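Local coordinates for protein cellulose 1,4-beta-cellobiosidase (Thermobifida fusca, PDB 4JJJ) that probably hydrolyses the beta-1,4 links of cellulose to release cellobiose, this chain being its family 48 glycoside hydrolase catalytic domain, at residues 259-264 and 343-348; 294-299 and 320-325. The protein carries 1 engineered substitution. One frame throughout, in Å; residues are numbered along the deposited sequence. Where two conformers were deposited one is given.

Interaction 1: residues 259-264 and 343-348. With NA (sodium ion), chain I.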
loop_
_atom_site.group_PDB
_atom_site.type_symbol
_atom_site.label_atom_id
_atom_site.label_comp_id
_atom_site.label_asym_id
_atom_site.label_seq_id
_atom_site.Cartn_x
_atom_site.Cartn_y
_atom_site.Cartn_z
ATOM N N MET A 259 -6.071 14.798 -4.750
ATOM C CA MET A 259 -5.696 13.444 -4.627
ATOM C C MET A 259 -6.846 12.532 -4.156
ATOM O O MET A 259 -7.067 11.444 -4.697
ATOM C CB MET A 259 -4.471 13.329 -3.730
ATOM C CG MET A 259 -3.973 11.904 -3.573
ATOM S SD MET A 259 -2.379 11.783 -2.763
ATOM C CE MET A 259 -1.315 12.263 -4.093
ATOM N N GLY A 260 -7.527 13.011 -3.154
ATOM C CA GLY A 260 -8.672 12.308 -2.576
ATOM C C GLY A 260 -9.802 12.148 -3.585
ATOM O O GLY A 260 -10.553 11.169 -3.570
ATOM N N ASP A 261 -9.989 13.167 -4.416
ATOM C CA ASP A 261 -11.039 13.117 -5.498
ATOM C C ASP A 261 -10.745 12.001 -6.441
ATOM O O ASP A 261 -11.625 11.208 -6.783
ATOM C CB ASP A 261 -11.097 14.497 -6.166
ATOM C CG ASP A 261 -12.457 14.888 -6.586
ATOM O OD1 ASP A 261 -13.405 14.065 -6.467
ATOM O OD2 ASP A 261 -12.599 16.107 -6.840
ATOM N N TYR A 262 -9.500 11.891 -6.947
ATOM C CA TYR A 262 -9.104 10.798 -7.846
ATOM C C TYR A 262 -9.084 9.449 -7.180
ATOM O O TYR A 262 -9.296 8.430 -7.806
ATOM C CB TYR A 262 -7.748 11.078 -8.453
ATOM C CG TYR A 262 -7.859 12.182 -9.554
ATOM C CD1 TYR A 262 -8.096 11.840 -10.874
ATOM C CD2 TYR A 262 -7.651 13.506 -9.251
ATOM C CE1 TYR A 262 -8.248 12.811 -11.809
ATOM C CE2 TYR A 262 -7.847 14.518 -10.204
ATOM C CZ TYR A 262 -8.099 14.128 -11.505
ATOM O OH TYR A 262 -8.255 15.130 -12.496
ATOM N N LEU A 263 -8.825 9.452 -5.882
ATOM C CA LEU A 263 -8.748 8.181 -5.081
ATOM C C LEU A 263 -10.078 7.481 -5.066
ATOM O O LEU A 263 -10.186 6.264 -4.761
ATOM C CB LEU A 263 -8.308 8.495 -3.660
ATOM C CG LEU A 263 -8.041 7.344 -2.687
ATOM C CD1 LEU A 263 -7.097 6.389 -3.354
ATOM C CD2 LEU A 263 -7.478 7.963 -1.366
ATOM N N ARG A 264 -11.140 8.232 -5.387
ATOM C CA ARG A 264 -12.418 7.501 -5.576
ATOM C C ARG A 264 -12.382 6.353 -6.576
ATOM O O ARG A 264 -13.203 5.480 -6.499
ATOM C CB ARG A 264 -13.590 8.451 -5.937
ATOM C CG ARG A 264 -13.859 9.542 -4.878
ATOM C CD ARG A 264 -15.020 10.460 -5.210
ATOM N NE ARG A 264 -14.694 11.232 -6.365
ATOM C CZ ARG A 264 -15.583 11.787 -7.234
ATOM N NH1 ARG A 264 -16.869 11.499 -7.189
ATOM N NH2 ARG A 264 -15.108 12.554 -8.190
ATOM N N PRO A 343 -13.345 17.499 -1.452
ATOM C CA PRO A 343 -13.067 17.596 -2.861
ATOM C C PRO A 343 -14.003 18.573 -3.542
ATOM O O PRO A 343 -15.181 18.758 -3.165
ATOM C CB PRO A 343 -13.330 16.204 -3.401
ATOM C CG PRO A 343 -13.070 15.334 -2.233
ATOM C CD PRO A 343 -13.399 16.129 -1.011
ATOM N N ASP A 344 -13.462 19.172 -4.577
ATOM C CA ASP A 344 -14.180 20.137 -5.389
ATOM C C ASP A 344 -15.156 19.571 -6.373
ATOM O O ASP A 344 -16.014 20.297 -6.905
ATOM C CB ASP A 344 -13.142 20.977 -6.151
ATOM C CG ASP A 344 -12.351 21.955 -5.294
ATOM O OD1 ASP A 344 -12.716 22.211 -4.125
ATOM O OD2 ASP A 344 -11.328 22.467 -5.884
ATOM N N SER A 345 -15.063 18.304 -6.698
ATOM C CA SER A 345 -16.009 17.718 -7.672
ATOM C C SER A 345 -17.452 17.734 -7.095
ATOM O O SER A 345 -17.669 17.625 -5.889
ATOM C CB SER A 345 -15.542 16.308 -7.976
ATOM O OG SER A 345 -15.723 15.571 -6.822
ATOM N N PRO A 346 -18.426 17.818 -7.952
ATOM C CA PRO A 346 -19.785 17.934 -7.406
ATOM C C PRO A 346 -20.251 16.723 -6.556
ATOM O O PRO A 346 -21.065 16.971 -5.672
ATOM C CB PRO A 346 -20.624 18.054 -8.684
ATOM C CG PRO A 346 -19.674 18.928 -9.560
ATOM C CD PRO A 346 -18.379 18.131 -9.396
ATOM N N THR A 347 -19.720 15.538 -6.796
ATOM C CA THR A 347 -20.122 14.369 -5.993
ATOM C C THR A 347 -19.023 13.764 -5.090
ATOM O O THR A 347 -19.264 12.757 -4.401
ATOM C CB THR A 347 -20.760 13.303 -6.820
ATOM O OG1 THR A 347 -19.814 12.597 -7.646
ATOM C CG2 THR A 347 -21.975 13.864 -7.569
ATOM N N GLY A 348 -17.837 14.370 -5.064
ATOM C CA GLY A 348 -16.727 13.843 -4.285
ATOM C C GLY A 348 -17.036 13.749 -2.805
ATOM O O GLY A 348 -16.677 12.785 -2.156
HETATM NA NA NA I . -9.108 22.829 -5.866
HETATM O O HOH W 1 -10.101 24.144 -4.464
HETATM O O HOH W 2 -7.916 24.376 -6.477
HETATM O O HOH W 3 -8.170 20.803 -5.263
HETATM O O HOH W 4 -7.045 21.056 -6.263
#

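Interaction 2: residues 294-299 and 320-325. With BGC (beta-D-glucopyranose), chain D.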
loop_
_atom_site.group_PDB
_atom_site.type_symbol
_atom_site.label_atom_id
_atom_site.label_comp_id
_atom_site.label_asym_id
_atom_site.label_seq_id
_atom_site.Cartn_x
_atom_site.Cartn_y
_atom_site.Cartn_z
ATOM N N HIS A 294 -18.363 0.053 -4.477
ATOM C CA HIS A 294 -18.348 -0.652 -3.174
ATOM C C HIS A 294 -17.986 0.313 -2.043
ATOM O O HIS A 294 -18.230 0.002 -0.898
ATOM C CB HIS A 294 -17.467 -1.878 -3.201
ATOM C CG HIS A 294 -16.091 -1.634 -3.695
ATOM N ND1 HIS A 294 -15.206 -0.799 -3.026
ATOM C CD2 HIS A 294 -15.462 -2.060 -4.806
ATOM C CE1 HIS A 294 -14.069 -0.789 -3.708
ATOM N NE2 HIS A 294 -14.194 -1.546 -4.788
ATOM N N TYR A 295 -17.443 1.498 -2.414
ATOM C CA TYR A 295 -17.208 2.538 -1.402
ATOM C C TYR A 295 -16.200 2.158 -0.369
ATOM O O TYR A 295 -16.131 2.825 0.694
ATOM C CB TYR A 295 -18.528 2.979 -0.763
ATOM C CG TYR A 295 -19.435 3.714 -1.721
ATOM C CD1 TYR A 295 -19.140 4.982 -2.184
ATOM C CD2 TYR A 295 -20.609 3.090 -2.122
ATOM C CE1 TYR A 295 -20.043 5.643 -3.023
ATOM C CE2 TYR A 295 -21.478 3.696 -2.973
ATOM C CZ TYR A 295 -21.243 4.981 -3.358
ATOM O OH TYR A 295 -22.101 5.707 -4.233
ATOM N N LEU A 296 -15.317 1.220 -0.670
ATOM C CA LEU A 296 -14.181 0.901 0.175
ATOM C C LEU A 296 -12.886 1.279 -0.492
ATOM O O LEU A 296 -12.873 1.523 -1.731
ATOM C CB LEU A 296 -14.179 -0.604 0.482
ATOM C CG LEU A 296 -15.369 -1.095 1.255
ATOM C CD1 LEU A 296 -15.298 -2.611 1.402
ATOM C CD2 LEU A 296 -15.547 -0.466 2.619
ATOM N N LEU A 297 -11.787 1.392 0.263
ATOM C CA LEU A 297 -10.439 1.606 -0.323
ATOM C C LEU A 297 -9.911 0.247 -0.785
ATOM O O LEU A 297 -9.395 -0.522 0.050
ATOM C CB LEU A 297 -9.477 2.296 0.609
ATOM C CG LEU A 297 -9.818 3.763 0.818
ATOM C CD1 LEU A 297 -9.090 4.302 1.994
ATOM C CD2 LEU A 297 -9.194 4.544 -0.412
ATOM N N SER A 298 -10.140 -0.078 -2.066
ATOM C CA SER A 298 -9.657 -1.296 -2.595
ATOM C C SER A 298 -8.123 -1.337 -2.816
ATOM O O SER A 298 -7.438 -0.383 -2.514
ATOM C CB SER A 298 -10.383 -1.671 -3.835
ATOM O OG SER A 298 -9.924 -0.844 -4.909
ATOM N N TRP A 299 -7.662 -2.507 -3.249
ATOM C CA TRP A 299 -6.231 -2.731 -3.334
ATOM C C TRP A 299 -5.568 -1.869 -4.334
ATOM O O TRP A 299 -4.401 -1.546 -4.218
ATOM C CB TRP A 299 -5.984 -4.181 -3.706
ATOM C CG TRP A 299 -4.586 -4.713 -3.484
ATOM C CD1 TRP A 299 -3.600 -4.864 -4.387
ATOM C CD2 TRP A 299 -4.098 -5.266 -2.272
ATOM N NE1 TRP A 299 -2.520 -5.497 -3.834
ATOM C CE2 TRP A 299 -2.814 -5.771 -2.523
ATOM C CE3 TRP A 299 -4.668 -5.449 -1.028
ATOM C CZ2 TRP A 299 -2.073 -6.404 -1.507
ATOM C CZ3 TRP A 299 -3.917 -6.010 -0.017
ATOM C CH2 TRP A 299 -2.629 -6.476 -0.247
ATOM N N SER A 320 -11.689 -4.811 -7.292
ATOM C CA SER A 320 -12.884 -5.383 -6.716
ATOM C C SER A 320 -12.755 -5.892 -5.273
ATOM O O SER A 320 -13.795 -6.136 -4.622
ATOM C CB SER A 320 -13.311 -6.588 -7.558
ATOM O OG SER A 320 -13.615 -6.152 -8.888
ATOM N N SER A 321 -11.528 -5.989 -4.788
ATOM C CA SER A 321 -11.278 -6.628 -3.477
ATOM C C SER A 321 -10.648 -5.599 -2.555
ATOM O O SER A 321 -9.716 -4.836 -2.994
ATOM C CB SER A 321 -10.361 -7.809 -3.629
ATOM O OG SER A 321 -10.190 -8.462 -2.401
ATOM N N SER A 322 -11.119 -5.572 -1.305
ATOM C CA SER A 322 -10.706 -4.572 -0.303
ATOM C C SER A 322 -10.271 -5.254 0.946
ATOM O O SER A 322 -10.837 -6.291 1.355
ATOM C CB SER A 322 -11.808 -3.530 -0.013
ATOM O OG SER A 322 -12.214 -2.802 -1.169
ATOM N N HIS A 323 -9.179 -4.732 1.538
ATOM C CA HIS A 323 -8.514 -5.284 2.679
ATOM C C HIS A 323 -8.672 -4.329 3.861
ATOM O O HIS A 323 -8.447 -3.142 3.731
ATOM C CB HIS A 323 -7.041 -5.479 2.280
ATOM C CG HIS A 323 -6.160 -6.206 3.244
ATOM N ND1 HIS A 323 -5.951 -5.829 4.571
ATOM C CD2 HIS A 323 -5.375 -7.295 3.074
ATOM C CE1 HIS A 323 -5.053 -6.598 5.130
ATOM N NE2 HIS A 323 -4.701 -7.527 4.232
ATOM N N GLN A 324 -8.956 -4.855 5.037
ATOM C CA GLN A 324 -9.133 -4.037 6.225
ATOM C C GLN A 324 -7.948 -3.102 6.481
ATOM O O GLN A 324 -8.052 -1.967 6.970
ATOM C CB GLN A 324 -9.331 -4.904 7.487
ATOM C CG GLN A 324 -8.204 -5.868 7.864
ATOM C CD GLN A 324 -7.179 -5.304 8.800
ATOM O OE1 GLN A 324 -7.425 -4.294 9.467
ATOM N NE2 GLN A 324 -5.991 -5.928 8.860
ATOM N N GLY A 325 -6.767 -3.586 6.206
ATOM C CA GLY A 325 -5.516 -2.851 6.487
ATOM C C GLY A 325 -5.347 -1.611 5.688
ATOM O O GLY A 325 -4.468 -0.753 6.082
HETATM C C2 BGC D . 0.852 -4.261 -3.501
HETATM C C3 BGC D . 0.872 -4.716 -4.960
HETATM C C4 BGC D . 0.150 -3.705 -5.792
HETATM C C5 BGC D . 0.667 -2.299 -5.651
HETATM C C6 BGC D . -0.089 -1.259 -6.468
HETATM C C1 BGC D . 1.284 -2.823 -3.457
HETATM O O1 BGC D . 1.186 -2.340 -2.108
HETATM O O2 BGC D . 1.667 -5.078 -2.632
HETATM O O3 BGC D . 0.164 -5.980 -5.005
HETATM O O4 BGC D . 0.530 -4.108 -7.155
HETATM O O5 BGC D . 0.535 -1.941 -4.264
HETATM O O6 BGC D . -1.500 -1.328 -6.112
HETATM O O HOH W 5 -7.823 -2.757 -0.009
#

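Interaction 1: residues 259-264 and 343-348
Ser-345 meets the carboxylate of Asp-261 with both its hydroxyl and its backbone N-H. The hydroxyl OG of Ser-345 donates to the syn lone pair of Asp-261 OD1 at 2.8 Å, while Ser-345 N makes a weak bond of 3.3 Å to Asp-261 OD2, so a short acidic side chain is gripped at both oxygens. Asp-261 OD1 also takes a salt bridge of 2.9 Å from Arg-264 NH2, and OD2 is also hydrogen-bonded to Tyr-138 OH. Pro-343 CB lies against this carboxylate, 3.5 Å from Asp-261 OD2.

Arg-264 is long enough to reach back to Asp-261, three residues earlier. Bent at chi3 (-66°), its chain brings Arg-264 NE to Asp-261 O at 3.1 Å, a bond near the guanidinium plane that, with the salt bridge from NH2, sets how the group is turned. Arg-264 NH1 reaches Thr-347 OG1 weakly at 3.2 Å, and Gly-348 CA lies over one guanidinium face. A side chain on Gly-348 would run into Asp-261 OD1 and Ser-345 OG. Ser-345 OG also accepts a weak capping bond from Gly-348 N, at the start of helix 348-365.

Farther out, Asp-344 OD2 binds the sodium ion at 2.2 Å together with Asp-254 and water molecules. Asp-351 and Glu-133 make salt bridges to NH1 and NH2 of Arg-264, and Lys-290 bonds Thr-347 OG1. The contact ties the C-terminal part of helix 250-263 to the loop entering helix 348-365, with helix 131-138 packed against both segments.

Interaction 2: residues 294-299 and 320-325
Trp-299 and His-323 run side by side and point the same way, their rings set obliquely with planes at 43°. Trp-299 CZ3 comes 3.7 Å from His-323 CD2, and His-323 CB lies at the indole edge. Trp-299 CG is anti to the backbone N (chi1 -164°), which carries the indole alongside His-323 and out to the sugar. In the indole plane, Trp-299 NE1 donates a nearly straight bond of 3.0 Å (171°) to glucose O3, while Tyr-326 stacks on the ring. His-323 receives Gly-325 N in its own plane at ND1, and its NE2 bonds Ser-411 O; bonds at both nitrogens hold the imidazole. The His-294 ring is also bonded at both nitrogens, by Leu-296 N at ND1 and Ser-319 O at NE2.

Trp-299 N donates to Ser-321 O at 3.1 Å. Beside this bond a water gives to Leu-297 O and accepts from His-323 N. Ser-322 is small enough for its OG to lie against 294-299, 3.3 Å from Ser-298 CA.

An alanine in place of Trp-299 would probably leave glucose O3 without this donor and open a gap beside His-323 and Tyr-326. A wide ring with one N-H suits a sugar site, packing on aromatics while its edge reads a hydroxyl.

Both contacts belong to the family 48 domain, an (alpha/alpha)6 fold, and their centres lie about 17 Å apart. Along the chain both segments of interaction 2 fall between those of interaction 1: helix 250-263 comes first, then the loop of 294-299, strand 321-323, and finally the loop leading into helix 348-365. The two touch directly, Leu-263 CG packing 3.8 Å from Leu-297 CD2. Helix 348-365 also joins them, since side chains of both contacts rest on it. Interaction 1 supplies Asp-344 to a sodium site, whereas interaction 2 puts Trp-299 into the glycan pocket. The chain between helices 250-263 and 348-365 thus runs in toward the sugar and back out.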